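Protein SeqA (Vibrio cholerae, PDB 3SK7) probably acts as a negative regulator of replication initiation, binding pairs of hemimethylated GATC sequences in oriC so that each origin fires once per cell cycle. Local coordinates at residues 22-25 with 26-29; 31-34 with 35-38; 86-89 with 90-94; 97-101 with 102-106. All coordinates share one frame; numbering follows the deposited sequence.

Contact 1: 22-25 with 26-29; sequences NAID and RFML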
ATOM      1  N   ASN A  22       4.263  -0.379 -14.271  1.00 13.03           N
ATOM      2  CA  ASN A  22       3.040   0.345 -14.024  1.00 12.71           C
ATOM      3  C   ASN A  22       2.835   0.649 -12.545  1.00 10.55           C
ATOM      4  O   ASN A  22       3.085  -0.191 -11.662  1.00 10.73           O
ATOM      5  CB  ASN A  22       1.848  -0.436 -14.571  1.00 14.65           C
ATOM      6  CG  ASN A  22       1.959  -0.697 -16.062  1.00 18.62           C
ATOM      7  OD1 ASN A  22       1.528   0.116 -16.868  1.00 25.23           O
ATOM      8  ND2 ASN A  22       2.520  -1.831 -16.427  1.00 22.01           N
ATOM      9  N   ALA A  23       2.338   1.849 -12.298  1.00 11.11           N
ATOM     10  CA  ALA A  23       2.149   2.339 -10.931  1.00  8.62           C
ATOM     11  C   ALA A  23       1.260   1.448 -10.085  1.00 10.05           C
ATOM     12  O   ALA A  23       1.537   1.217  -8.913  1.00  9.40           O
ATOM     13  CB  ALA A  23       1.583   3.736 -10.942  1.00 11.51           C
ATOM     14  N   ILE A  24       0.203   0.927 -10.683  1.00 10.89           N
ATOM     15  CA  ILE A  24      -0.755   0.139  -9.914  1.00  8.49           C
ATOM     16  C   ILE A  24      -0.081  -1.096  -9.285  1.00 10.74           C
ATOM     17  O   ILE A  24      -0.350  -1.457  -8.141  1.00  9.54           O
ATOM     18  CB  ILE A  24      -1.960  -0.288 -10.748  1.00  9.80           C
ATOM     19  CG1 ILE A  24      -2.926  -1.120  -9.919  1.00 15.53           C
ATOM     20  CG2 ILE A  24      -1.537  -1.066 -11.987  1.00 13.28           C
ATOM     21  CD1 ILE A  24      -3.506  -0.402  -8.786  1.00 15.10           C
ATOM     22  N   ASP A  25       0.826  -1.720 -10.030  1.00  7.03           N
ATOM     23  CA  ASP A  25       1.449  -2.939  -9.567  1.00  7.35           C
ATOM     24  C   ASP A  25       2.518  -2.644  -8.529  1.00  7.96           C
ATOM     25  O   ASP A  25       2.688  -3.397  -7.579  1.00  8.60           O
ATOM     26  CB  ASP A  25       2.034  -3.720 -10.727  1.00  9.92           C
ATOM     27  CG  ASP A  25       0.958  -4.174 -11.706  1.00 11.96           C
ATOM     28  OD1 ASP A  25      -0.092  -4.743 -11.278  1.00 16.67           O
ATOM     29  OD2 ASP A  25       1.163  -3.927 -12.890  1.00 20.32           O
ATOM     30  N   ARG A  26       3.199  -1.505  -8.678  1.00  5.88           N
ATOM     31  CA  ARG A  26       4.162  -1.114  -7.703  1.00  7.26           C
ATOM     32  C   ARG A  26       3.432  -0.770  -6.396  1.00  7.71           C
ATOM     33  O   ARG A  26       3.850  -1.184  -5.310  1.00  7.15           O
ATOM     34  CB  ARG A  26       4.929   0.093  -8.186  1.00  8.05           C
ATOM     35  CG  ARG A  26       5.803  -0.218  -9.381  1.00 10.28           C
ATOM     36  CD  ARG A  26       6.878   0.826  -9.610  1.00 18.94           C
ATOM     37  NE  ARG A  26       6.327   2.065 -10.122  1.00 23.50           N
ATOM     38  CZ  ARG A  26       6.208   2.345 -11.417  1.00 25.93           C
ATOM     39  NH1 ARG A  26       6.574   1.461 -12.319  1.00 27.22           N
ATOM     40  NH2 ARG A  26       5.706   3.502 -11.825  1.00 29.12           N
ATOM     41  N   PHE A  27       2.337  -0.019  -6.522  1.00  6.10           N
ATOM     42  CA  PHE A  27       1.453   0.327  -5.398  1.00  5.99           C
ATOM     43  C   PHE A  27       1.028  -0.942  -4.663  1.00  7.85           C
ATOM     44  O   PHE A  27       1.150  -1.055  -3.442  1.00  6.28           O
ATOM     45  CB  PHE A  27       0.263   1.097  -5.953  1.00  8.37           C
ATOM     46  CG  PHE A  27      -0.822   1.432  -4.963  1.00  7.22           C
ATOM     47  CD1 PHE A  27      -0.606   2.340  -3.951  1.00  6.49           C
ATOM     48  CD2 PHE A  27      -2.075   0.889  -5.099  1.00  8.27           C
ATOM     49  CE1 PHE A  27      -1.630   2.710  -3.097  1.00  8.96           C
ATOM     50  CE2 PHE A  27      -3.090   1.257  -4.243  1.00 11.69           C
ATOM     51  CZ  PHE A  27      -2.859   2.157  -3.240  1.00 10.13           C
ATOM     52  N   MET A  28       0.501  -1.898  -5.414  1.00  7.00           N
ATOM     53  CA  MET A  28       0.056  -3.145  -4.823  1.00  6.53           C
ATOM     54  C   MET A  28       1.162  -3.952  -4.125  1.00  5.55           C
ATOM     55  O   MET A  28       0.946  -4.488  -3.024  1.00  7.24           O
ATOM     56  CB  MET A  28      -0.654  -4.012  -5.862  1.00  6.55           C
ATOM     57  CG  MET A  28      -2.016  -3.491  -6.299  1.00 11.42           C
ATOM     58  SD  MET A  28      -3.129  -3.306  -4.910  1.00 18.71           S
ATOM     59  CE  MET A  28      -4.720  -3.425  -5.646  1.00 22.33           C
ATOM     60  N   LEU A  29       2.337  -4.036  -4.768  1.00  5.77           N
ATOM     61  CA  LEU A  29       3.423  -4.787  -4.171  1.00  5.92           C
ATOM     62  C   LEU A  29       3.946  -4.094  -2.908  1.00  7.56           C
ATOM     63  O   LEU A  29       4.301  -4.743  -1.939  1.00  7.24           O
ATOM     64  CB  LEU A  29       4.542  -5.015  -5.184  1.00  6.93           C
ATOM     65  CG  LEU A  29       5.737  -5.839  -4.720  1.00  8.38           C
ATOM     66  CD1 LEU A  29       5.298  -7.159  -4.115  1.00  9.48           C
ATOM     67  CD2 LEU A  29       6.687  -6.075  -5.877  1.00 10.00           C
TER
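Four successive i to i+4 bonds carry the first turns of helix 23-37 from Asn22-Asp25 into Arg26-Leu29, the shortest, Phe27 N to Ala23 O, being 2.8 Å. The first rung, Arg26 N to Asn22 O, is longer at 3.3 Å; Asn22 stands at the N-cap, but its side chain makes no capping bond. What reaches back over this end is Arg26. Its chain starts beside its own backbone N, runs on extended, and bends at chi3 (-72°), which folds the guanidinium back over the start of the helix. There the flat group lays one face on the Asn22-Ala23 peptide, with Asn22 C about 3.8 Å from its plane, while NH2 lies 4.2 Å from Ala23 CB. The charged end is fixed from outside: NH2 forms a salt bridge with the C-terminal carboxylate of Ile116, and NH1 donates to Leu20 O.

Round the helix from Arg26 the character turns apolar. Ile24 swings CG1 anti to its backbone N (chi1 179°), which brings CD1 up to two later side chains: it meets Phe27 CD2 obliquely at 4.2 Å and Met28 CG at the same distance. Phe27 and Met28 are buried, and Phe27 leans on Lys91 and Val95 of helix 88-101.

The chemistry is therefore split by side. Greasy contacts seat one side of the turn against the core, while on the other a positive group, laid over a peptide and held by Ile116 and Leu20, ties the helix start to the chain's C-terminus.

Contact 2: 31-34 with 35-38; sequences LSTL and HRID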
ATOM      1  N   LEU A  31       2.063  -2.303  -0.831  1.00  5.16           N
ATOM      2  CA  LEU A  31       1.080  -2.645   0.195  1.00  5.10           C
ATOM      3  C   LEU A  31       1.211  -4.100   0.666  1.00  5.64           C
ATOM      4  O   LEU A  31       1.179  -4.376   1.869  1.00  5.80           O
ATOM      5  CB  LEU A  31      -0.326  -2.368  -0.287  1.00  6.09           C
ATOM      6  CG  LEU A  31      -0.666  -0.896  -0.535  1.00  6.66           C
ATOM      7  CD1 LEU A  31      -1.954  -0.790  -1.325  1.00  9.58           C
ATOM      8  CD2 LEU A  31      -0.780  -0.131   0.756  1.00  7.60           C
ATOM      9  N   SER A  32       1.374  -5.023  -0.272  1.00  5.24           N
ATOM     10  CA  SER A  32       1.537  -6.425   0.104  0.61  5.79           C
ATOM     11  C   SER A  32       2.742  -6.589   1.008  1.00  5.09           C
ATOM     12  O   SER A  32       2.722  -7.389   1.958  1.00  6.77           O
ATOM     13  CB  SER A  32       1.729  -7.312  -1.129  0.61  6.38           C
ATOM     14  OG  SER A  32       0.566  -7.380  -1.942  0.61  7.54           O
ATOM     15  N   THR A  33       3.804  -5.868   0.681  1.00  6.32           N
ATOM     16  CA  THR A  33       5.054  -5.991   1.423  1.00  5.43           C
ATOM     17  C   THR A  33       4.923  -5.417   2.833  1.00  5.94           C
ATOM     18  O   THR A  33       5.425  -5.994   3.798  1.00  5.57           O
ATOM     19  CB  THR A  33       6.202  -5.322   0.684  1.00  5.77           C
ATOM     20  OG1 THR A  33       6.401  -5.957  -0.583  1.00  8.62           O
ATOM     21  CG2 THR A  33       7.497  -5.428   1.481  1.00  7.78           C
ATOM     22  N   LEU A  34       4.246  -4.280   2.949  1.00  6.51           N
ATOM     23  CA  LEU A  34       4.017  -3.678   4.260  1.00  6.79           C
ATOM     24  C   LEU A  34       3.258  -4.636   5.146  1.00  5.20           C
ATOM     25  O   LEU A  34       3.563  -4.779   6.345  1.00  7.59           O
ATOM     26  CB  LEU A  34       3.261  -2.354   4.123  1.00  6.50           C
ATOM     27  CG  LEU A  34       4.087  -1.201   3.553  1.00  6.88           C
ATOM     28  CD1 LEU A  34       3.176  -0.077   3.155  1.00  5.27           C
ATOM     29  CD2 LEU A  34       5.102  -0.696   4.535  1.00  8.58           C
ATOM     30  N   HIS A  35       2.253  -5.294   4.575  1.00  6.07           N
ATOM     31  CA  HIS A  35       1.501  -6.278   5.338  1.00  6.54           C
ATOM     32  C   HIS A  35       2.355  -7.472   5.761  1.00  6.88           C
ATOM     33  O   HIS A  35       2.242  -7.965   6.883  1.00  9.37           O
ATOM     34  CB  HIS A  35       0.297  -6.748   4.533  1.00  8.04           C
ATOM     35  CG  HIS A  35      -0.503  -7.834   5.190  1.00  8.13           C
ATOM     36  ND1 HIS A  35      -0.264  -9.160   4.968  1.00  9.88           N
ATOM     37  CD2 HIS A  35      -1.538  -7.756   6.059  1.00  9.26           C
ATOM     38  CE1 HIS A  35      -1.136  -9.885   5.676  1.00 10.68           C
ATOM     39  NE2 HIS A  35      -1.912  -9.054   6.338  1.00 13.01           N
ATOM     40  N   ARG A  36       3.188  -7.952   4.855  1.00  6.92           N
ATOM     41  CA  ARG A  36       4.104  -9.038   5.156  1.00 10.21           C
ATOM     42  C   ARG A  36       5.043  -8.692   6.303  1.00 10.08           C
ATOM     43  O   ARG A  36       5.303  -9.525   7.196  1.00 12.83           O
ATOM     44  CB  ARG A  36       4.927  -9.382   3.910  1.00 10.88           C
ATOM     45  CG  ARG A  36       5.900 -10.516   4.141  1.00 16.30           C
ATOM     46  CD  ARG A  36       6.488 -11.039   2.840  1.00 20.54           C
ATOM     47  NE  ARG A  36       7.266 -10.042   2.114  1.00 25.35           N
ATOM     48  CZ  ARG A  36       8.500  -9.652   2.445  1.00 27.14           C
ATOM     49  NH1 ARG A  36       9.137  -8.742   1.707  1.00 22.37           N
ATOM     50  NH2 ARG A  36       9.098 -10.155   3.526  1.00 27.22           N
ATOM     51  N   ILE A  37       5.563  -7.464   6.280  1.00  8.57           N
ATOM     52  CA  ILE A  37       6.518  -7.020   7.291  1.00 10.27           C
ATOM     53  C   ILE A  37       5.924  -6.939   8.689  1.00 11.57           C
ATOM     54  O   ILE A  37       6.584  -7.293   9.672  1.00 15.15           O
ATOM     55  CB  ILE A  37       7.107  -5.621   6.906  1.00 13.23           C
ATOM     56  CG1 ILE A  37       8.059  -5.772   5.734  1.00 20.00           C
ATOM     57  CG2 ILE A  37       7.800  -4.975   8.097  1.00 20.95           C
ATOM     58  CD1 ILE A  37       8.432  -4.446   5.146  1.00 21.37           C
ATOM     59  N   ASP A  38       4.692  -6.444   8.804  1.00 11.08           N
ATOM     60  CA  ASP A  38       4.045  -6.326  10.108  1.00 13.86           C
ATOM     61  C   ASP A  38       2.528  -6.283   9.908  1.00 10.93           C
ATOM     62  O   ASP A  38       1.935  -5.227   9.752  1.00 11.50           O
ATOM     63  CB  ASP A  38       4.520  -5.074  10.848  1.00 20.58           C
ATOM     64  CG  ASP A  38       4.045  -5.020  12.285  1.00 23.16           C
ATOM     65  OD1 ASP A  38       3.011  -5.655  12.610  1.00 24.91           O
ATOM     66  OD2 ASP A  38       4.710  -4.316  13.081  1.00 31.50           O
TER
HETATM   67  O   HOH W   1       1.454 -10.092   2.837  1.00 21.15           O
HETATM   68  O   HOH W   2       7.483  -8.382  -0.836  1.00 23.75           O
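Ser32 O is gripped by two groups: the backbone N-H of Arg36, at 3.0 Å, and a water 3.1 Å away that donates to it. The same water lies in the plane of the His35 imidazole, at its edge, 2.9 Å from ND1, so it ties the ring to a main-chain carbonyl one turn back that already has its helical bond. His35 can use it because its CG stands anti to the backbone N (chi1 176°), carrying the ring outward from the helix. In the conformer given, Ser32 OG lies within hydrogen-bonding distance of the carbonyls of Pro76 and Met28, which must share its one proton or take it in turn.

A second water repeats the theme one residue on. It donates to Thr33 OG1 at 2.7 Å and accepts from Arg36 NH1 at 3.1 Å, sitting at the edge of the guanidinium and in its plane; the hydroxyl is also bonded to Leu29 O. Thr33 and Arg36 run side by side in the same direction, and the methyl CG2 of Thr33 comes 3.7 Å from Arg36 NH1. That methyl also touches Ile37, whose CD1 reaches it at 3.9 Å across the turn, while Ile37 N bonds to Thr33 O at 2.9 Å.

The last rung, Asp38 N to Leu34 O, closes helix 23-37. Asp38 then serves as N-cap of the next helix, its OD1 accepting from Ser41 N and OD2 pairing with Lys4. Around this end, Thr33 and Ile37 lie against helix 3-12, Leu31 and Leu34 against Phe42 of helix 39-47, and the His35 ring meets Phe42 nearly at right angles, with Thr78 and Pro79 of the loop before strand 81-82 also touching it.

Contact 3: 86-89 with 90-94; sequences NNTS and RKQQM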
ATOM      1  N   ASN A  86      -7.972   6.083  -8.768  1.00 17.68           N
ATOM      2  CA  ASN A  86      -7.164   7.219  -8.360  1.00 17.71           C
ATOM      3  C   ASN A  86      -5.891   7.324  -9.186  1.00 14.30           C
ATOM      4  O   ASN A  86      -5.530   6.384  -9.879  1.00 15.47           O
ATOM      5  CB  ASN A  86      -6.820   7.139  -6.867  1.00 21.95           C
ATOM      6  CG  ASN A  86      -6.446   5.736  -6.417  1.00 15.73           C
ATOM      7  OD1 ASN A  86      -5.647   5.051  -7.058  1.00 15.97           O
ATOM      8  ND2 ASN A  86      -7.040   5.297  -5.318  1.00 20.03           N
ATOM      9  N   ASN A  87      -5.241   8.474  -9.102  1.00 12.01           N
ATOM     10  CA  ASN A  87      -4.007   8.727  -9.818  1.00 11.00           C
ATOM     11  C   ASN A  87      -2.793   8.394  -8.951  1.00 10.67           C
ATOM     12  O   ASN A  87      -2.933   7.982  -7.790  1.00 10.39           O
ATOM     13  CB  ASN A  87      -3.950  10.170 -10.365  1.00 12.50           C
ATOM     14  CG  ASN A  87      -3.902  11.228  -9.283  1.00 13.65           C
ATOM     15  OD1 ASN A  87      -3.767  10.937  -8.103  1.00 14.53           O
ATOM     16  ND2 ASN A  87      -3.988  12.501  -9.702  1.00 15.23           N
ATOM     17  N   THR A  88      -1.601   8.549  -9.506  1.00 12.20           N
ATOM     18  CA  THR A  88      -0.391   8.171  -8.797  1.00 10.77           C
ATOM     19  C   THR A  88      -0.171   9.058  -7.592  1.00 11.36           C
ATOM     20  O   THR A  88       0.281   8.593  -6.548  1.00 11.02           O
ATOM     21  CB  THR A  88       0.809   8.206  -9.736  1.00 13.85           C
ATOM     22  OG1 THR A  88       0.643   7.161 -10.703  1.00 19.74           O
ATOM     23  CG2 THR A  88       2.092   7.962  -8.972  1.00 18.41           C
ATOM     24  N   SER A  89      -0.513  10.332  -7.693  1.00 12.10           N
ATOM     25  CA  SER A  89      -0.372  11.218  -6.538  0.55 12.16           C
ATOM     26  C   SER A  89      -1.180  10.728  -5.344  1.00  9.67           C
ATOM     27  O   SER A  89      -0.706  10.724  -4.187  1.00 11.54           O
ATOM     28  CB  SER A  89      -0.778  12.638  -6.908  0.55 14.91           C
ATOM     29  OG  SER A  89       0.133  13.166  -7.848  0.55 23.30           O
ATOM     30  N   ARG A  90      -2.403  10.303  -5.609  1.00  9.26           N
ATOM     31  CA  ARG A  90      -3.272   9.813  -4.548  1.00 10.33           C
ATOM     32  C   ARG A  90      -2.731   8.489  -3.978  1.00  9.91           C
ATOM     33  O   ARG A  90      -2.748   8.262  -2.756  1.00 10.18           O
ATOM     34  CB  ARG A  90      -4.674   9.620  -5.097  1.00 13.93           C
ATOM     35  CG  ARG A  90      -5.608   8.965  -4.128  1.00 18.56           C
ATOM     36  CD  ARG A  90      -5.717   9.735  -2.839  1.00 30.39           C
ATOM     37  NE  ARG A  90      -6.079  11.124  -3.082  1.00 34.31           N
ATOM     38  CZ  ARG A  90      -6.093  12.063  -2.147  1.00 42.57           C
ATOM     39  NH1 ARG A  90      -6.429  13.306  -2.474  1.00 42.28           N
ATOM     40  NH2 ARG A  90      -5.767  11.749  -0.894  1.00 47.82           N
ATOM     41  N   LYS A  91      -2.237   7.622  -4.857  1.00  8.64           N
ATOM     42  CA  LYS A  91      -1.624   6.369  -4.403  1.00  8.68           C
ATOM     43  C   LYS A  91      -0.438   6.665  -3.456  1.00  9.61           C
ATOM     44  O   LYS A  91      -0.244   5.986  -2.425  1.00  8.11           O
ATOM     45  CB  LYS A  91      -1.140   5.540  -5.588  1.00  8.25           C
ATOM     46  CG  LYS A  91      -2.257   4.850  -6.349  1.00  8.95           C
ATOM     47  CD  LYS A  91      -1.687   4.110  -7.549  1.00 10.84           C
ATOM     48  CE  LYS A  91      -2.778   3.409  -8.369  1.00 12.54           C
ATOM     49  NZ  LYS A  91      -3.750   4.372  -9.029  1.00 12.95           N
ATOM     50  N   GLN A  92       0.362   7.670  -3.814  1.00  7.02           N
ATOM     51  CA  GLN A  92       1.493   8.063  -2.973  1.00  7.24           C
ATOM     52  C   GLN A  92       1.003   8.511  -1.602  1.00  8.07           C
ATOM     53  O   GLN A  92       1.565   8.134  -0.560  1.00  9.70           O
ATOM     54  CB  GLN A  92       2.294   9.176  -3.670  1.00  9.96           C
ATOM     55  CG  GLN A  92       3.071   8.702  -4.884  1.00 12.06           C
ATOM     56  CD  GLN A  92       3.650   9.829  -5.693  1.00 16.09           C
ATOM     57  OE1 GLN A  92       3.106  10.930  -5.759  1.00 19.16           O
ATOM     58  NE2 GLN A  92       4.736   9.540  -6.357  1.00 23.21           N
ATOM     59  N   GLN A  93      -0.045   9.331  -1.589  1.00  9.28           N
ATOM     60  CA  GLN A  93      -0.571   9.823  -0.319  1.00  9.24           C
ATOM     61  C   GLN A  93      -1.109   8.714   0.559  1.00  8.40           C
ATOM     62  O   GLN A  93      -0.976   8.747   1.775  1.00  9.79           O
ATOM     63  CB  GLN A  93      -1.696  10.841  -0.577  1.00 14.05           C
ATOM     64  CG  GLN A  93      -1.199  12.115  -1.226  1.00 22.49           C
ATOM     65  CD  GLN A  93      -2.314  13.119  -1.512  1.00 32.68           C
ATOM     66  OE1 GLN A  93      -3.476  12.747  -1.639  1.00 37.13           O
ATOM     67  NE2 GLN A  93      -1.958  14.399  -1.595  1.00 37.96           N
ATOM     68  N   MET A  94      -1.743   7.737  -0.061  1.00  7.65           N
ATOM     69  CA  MET A  94      -2.290   6.598   0.680  1.00  9.79           C
ATOM     70  C   MET A  94      -1.173   5.781   1.331  1.00  6.19           C
ATOM     71  O   MET A  94      -1.266   5.385   2.505  1.00  8.64           O
ATOM     72  CB  MET A  94      -3.102   5.715  -0.255  1.00 12.29           C
ATOM     73  CG  MET A  94      -4.319   6.431  -0.834  1.00 14.15           C
ATOM     74  SD  MET A  94      -5.093   5.615  -2.248  1.00 19.44           S
ATOM     75  CE  MET A  94      -5.604   4.154  -1.387  1.00 11.71           C
TER
HETATM   76  O   HOH W   3      -2.021   5.572 -10.866  1.00 20.37           O
HETATM   77  O   HOH W   4       2.911  12.646  -7.874  1.00 36.02           O
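Asn86 and Lys91 make the tight part of this helix start. Lys91 NZ donates to Asn86 OD1 at 2.8 Å, in the plane of the amide carbonyl; the lysine chain runs extended and bends only at chi4 (65°), which turns the ammonium back to that oxygen. The other end of the amide also packs closely, ND2 lying 3.6 Å from Met94 SD while donating to Ile83 O, and Asn86 CB sits 3.5 Å from Arg90 CG, the two chains crossing near a right angle. Asn87 is the N-cap: its OD1 accepts from Arg90 N at 2.9 Å.

Toward Thr88 and Ser89 the contact is looser and joined by water. One molecule shares the Lys91 ammonium, accepting from NZ, and is also bonded to Thr88 OG1, at 3.1 Å; another, for the Ser89 conformer given, spans Ser89 OG and Gln92 OE1, to which it donates at 2.7 Å. Direct contact here is slight, Thr88 CG2 coming only to 4.0 Å from Gln92 NE2, which itself donates to Thr113 O of helix 106-114.

In the fold, the start of helix 88-101 sets Thr88 on Ala23, and Lys91 on Ile24 and Phe27, of helix 23-37, while Arg90 and Met94 touch Tyr55, just before strand 56-57.

Contact 4: 97-101 with 102-106; sequences QVMVR and MGFPS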
ATOM      1  N   GLN A  97       0.325   7.731   4.257  1.00  8.13           N
ATOM      2  CA  GLN A  97      -0.537   7.686   5.431  0.61 10.76           C
ATOM      3  C   GLN A  97      -0.364   6.375   6.180  1.00  9.31           C
ATOM      4  O   GLN A  97      -0.213   6.337   7.448  1.00 10.90           O
ATOM      5  CB  GLN A  97      -2.005   7.858   5.031  0.61 15.19           C
ATOM      6  CG  GLN A  97      -2.366   9.277   4.628  0.61 22.94           C
ATOM      7  CD  GLN A  97      -3.689   9.395   3.882  0.61 30.37           C
ATOM      8  OE1 GLN A  97      -4.539   8.500   3.921  0.61 39.39           O
ATOM      9  NE2 GLN A  97      -3.867  10.520   3.194  0.61 29.80           N
ATOM     10  N   VAL A  98      -0.365   5.279   5.428  1.00  6.11           N
ATOM     11  CA  VAL A  98      -0.190   3.978   6.039  1.00  6.79           C
ATOM     12  C   VAL A  98       1.185   3.845   6.721  1.00  7.35           C
ATOM     13  O   VAL A  98       1.291   3.386   7.874  1.00  7.48           O
ATOM     14  CB  VAL A  98      -0.366   2.868   4.993  1.00  7.54           C
ATOM     15  CG1 VAL A  98       0.079   1.519   5.525  1.00  8.52           C
ATOM     16  CG2 VAL A  98      -1.826   2.785   4.525  1.00  8.94           C
ATOM     17  N   MET A  99       2.237   4.229   6.005  1.00  5.34           N
ATOM     18  CA  MET A  99       3.578   4.037   6.514  1.00  5.88           C
ATOM     19  C   MET A  99       3.856   4.945   7.706  1.00  8.29           C
ATOM     20  O   MET A  99       4.540   4.545   8.640  1.00  7.57           O
ATOM     21  CB  MET A  99       4.617   4.273   5.418  1.00  6.11           C
ATOM     22  CG  MET A  99       4.666   3.166   4.390  1.00  7.07           C
ATOM     23  SD  MET A  99       6.032   3.286   3.219  1.00  7.40           S
ATOM     24  CE  MET A  99       7.371   2.849   4.283  1.00  8.37           C
ATOM     25  N   VAL A 100       3.327   6.166   7.683  1.00  6.92           N
ATOM     26  CA  VAL A 100       3.471   7.052   8.833  1.00  7.03           C
ATOM     27  C   VAL A 100       2.815   6.442  10.065  1.00  9.68           C
ATOM     28  O   VAL A 100       3.411   6.445  11.174  1.00  9.92           O
ATOM     29  CB  VAL A 100       2.849   8.437   8.547  1.00  9.31           C
ATOM     30  CG1 VAL A 100       2.682   9.211   9.822  1.00 12.25           C
ATOM     31  CG2 VAL A 100       3.720   9.219   7.600  1.00 11.51           C
ATOM     32  N   ARG A 101       1.601   5.924   9.895  1.00  6.98           N
ATOM     33  CA  ARG A 101       0.898   5.316  11.010  1.00 11.05           C
ATOM     34  C   ARG A 101       1.582   4.049  11.536  1.00  7.82           C
ATOM     35  O   ARG A 101       1.552   3.769  12.746  1.00 11.78           O
ATOM     36  CB  ARG A 101      -0.523   5.021  10.619  1.00 12.12           C
ATOM     37  CG  ARG A 101      -1.347   4.466  11.708  1.00 13.32           C
ATOM     38  CD  ARG A 101      -1.604   5.501  12.782  1.00 18.18           C
ATOM     39  NE  ARG A 101      -2.660   5.025  13.654  1.00 18.78           N
ATOM     40  CZ  ARG A 101      -3.409   5.803  14.413  1.00 19.37           C
ATOM     41  NH1 ARG A 101      -4.350   5.247  15.140  1.00 20.73           N
ATOM     42  NH2 ARG A 101      -3.206   7.115  14.437  1.00 22.63           N
ATOM     43  N   MET A 102       2.215   3.308  10.633  1.00  8.38           N
ATOM     44  CA  MET A 102       2.958   2.124  11.036  1.00  7.35           C
ATOM     45  C   MET A 102       4.290   2.443  11.718  1.00  9.85           C
ATOM     46  O   MET A 102       4.963   1.543  12.206  1.00 12.25           O
ATOM     47  CB  MET A 102       3.234   1.226   9.815  1.00  6.96           C
ATOM     48  CG  MET A 102       2.017   0.518   9.228  1.00  7.71           C
ATOM     49  SD  MET A 102       2.398  -0.490   7.786  1.00  8.60           S
ATOM     50  CE  MET A 102       3.263  -1.873   8.511  1.00  8.85           C
ATOM     51  N   GLY A 103       4.676   3.714  11.706  1.00  9.02           N
ATOM     52  CA  GLY A 103       5.855   4.166  12.435  1.00 10.47           C
ATOM     53  C   GLY A 103       7.144   4.292  11.656  1.00  7.81           C
ATOM     54  O   GLY A 103       8.218   4.434  12.265  1.00  9.83           O
ATOM     55  N   PHE A 104       7.057   4.245  10.327  1.00  7.41           N
ATOM     56  CA  PHE A 104       8.250   4.390   9.525  1.00  8.32           C
ATOM     57  C   PHE A 104       8.762   5.834   9.556  1.00 10.02           C
ATOM     58  O   PHE A 104       8.013   6.798   9.632  1.00 10.49           O
ATOM     59  CB  PHE A 104       7.973   3.993   8.079  1.00  7.13           C
ATOM     60  CG  PHE A 104       7.836   2.521   7.862  1.00  7.98           C
ATOM     61  CD1 PHE A 104       8.934   1.757   7.520  1.00  6.24           C
ATOM     62  CD2 PHE A 104       6.606   1.900   7.966  1.00  7.79           C
ATOM     63  CE1 PHE A 104       8.803   0.399   7.292  1.00  7.58           C
ATOM     64  CE2 PHE A 104       6.477   0.545   7.744  1.00  7.68           C
ATOM     65  CZ  PHE A 104       7.587  -0.197   7.398  1.00  6.91           C
ATOM     66  N   PRO A 105      10.072   5.986   9.497  1.00  7.62           N
ATOM     67  CA  PRO A 105      10.683   7.304   9.373  1.00  9.21           C
ATOM     68  C   PRO A 105      10.489   7.876   7.970  1.00  9.75           C
ATOM     69  O   PRO A 105      10.331   7.120   6.998  1.00 10.52           O
ATOM     70  CB  PRO A 105      12.159   7.038   9.640  1.00 11.58           C
ATOM     71  CG  PRO A 105      12.342   5.601   9.276  1.00 14.49           C
ATOM     72  CD  PRO A 105      11.053   4.915   9.624  1.00  9.17           C
ATOM     73  N   SER A 106      10.516   9.191   7.863  1.00  8.90           N
ATOM     74  CA  SER A 106      10.107   9.856   6.641  1.00  9.36           C
ATOM     75  C   SER A 106      11.046   9.561   5.507  1.00 12.64           C
ATOM     76  O   SER A 106      10.658   9.595   4.360  1.00 11.34           O
ATOM     77  CB  SER A 106      10.037  11.369   6.867  1.00 17.12           C
ATOM     78  OG  SER A 106       9.208  11.664   7.960  1.00 32.11           O
TER
HETATM   79  O   HOH W   5       6.010   7.341  11.493  1.00 14.42           O
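A Schellman motif ends helix 88-101, with Gly103 at positive phi (97°) as the first residue out of the helix. Phe104 N reaches back to Met99 O at 3.0 Å, the long bond of the motif, and Gly103 N to Val100 O at 3.1 Å, its donor well above the carbonyl plane. Before them Met102 N still makes an ordinary helical bond to Val98 O.

The turn brings the Phe104 ring back against the helix. Met99 lays its terminal methyl over one face: CE is 3.8 Å from the ring centroid and 17° off the normal, a CH-pi contact, with SD farther off above the same face, a long Met-aromatic contact. A bend at chi3 (72°) aims that methyl at the ring, while Met99 O lies in the ring plane at its edge. Alongside, Val98 CG1 touches Met102 SD at 3.8 Å. A water donates to both Val100 O and Phe104 O, each at 2.8 Å, bridging the turn.

Arg101 points elsewhere, to Glu44 and the ring of Phe48. Without a side chain, Gly103 can take the positive phi that turns the chain out of the helix; the carbonyls of Met99 and Val100 find donors in the turn, Val100 O also in water, while Met99, Met102 and Phe104 are buried.

In the fold
Contacts 1 and 2 follow one another along helix 23-37, its first turns and its last, with centres 14 Å apart; contacts 3 and 4 mark the start and end of helix 88-101, their centres 15 Å apart. The two helices meet at both ends. Contact 1 touches contact 3 where Ala23 meets Thr88 and Phe27 meets Met94, and contact 2 touches contact 4 where Leu34 packs on Met99 and Phe104. The diagonal pairs, 1 with 4 and 2 with 3, are each about 18 Å apart between centres, across the middle of the chain. Helices 23-37 and 88-101 are thus packed against each other near both ends within the SeqA C-terminal domain.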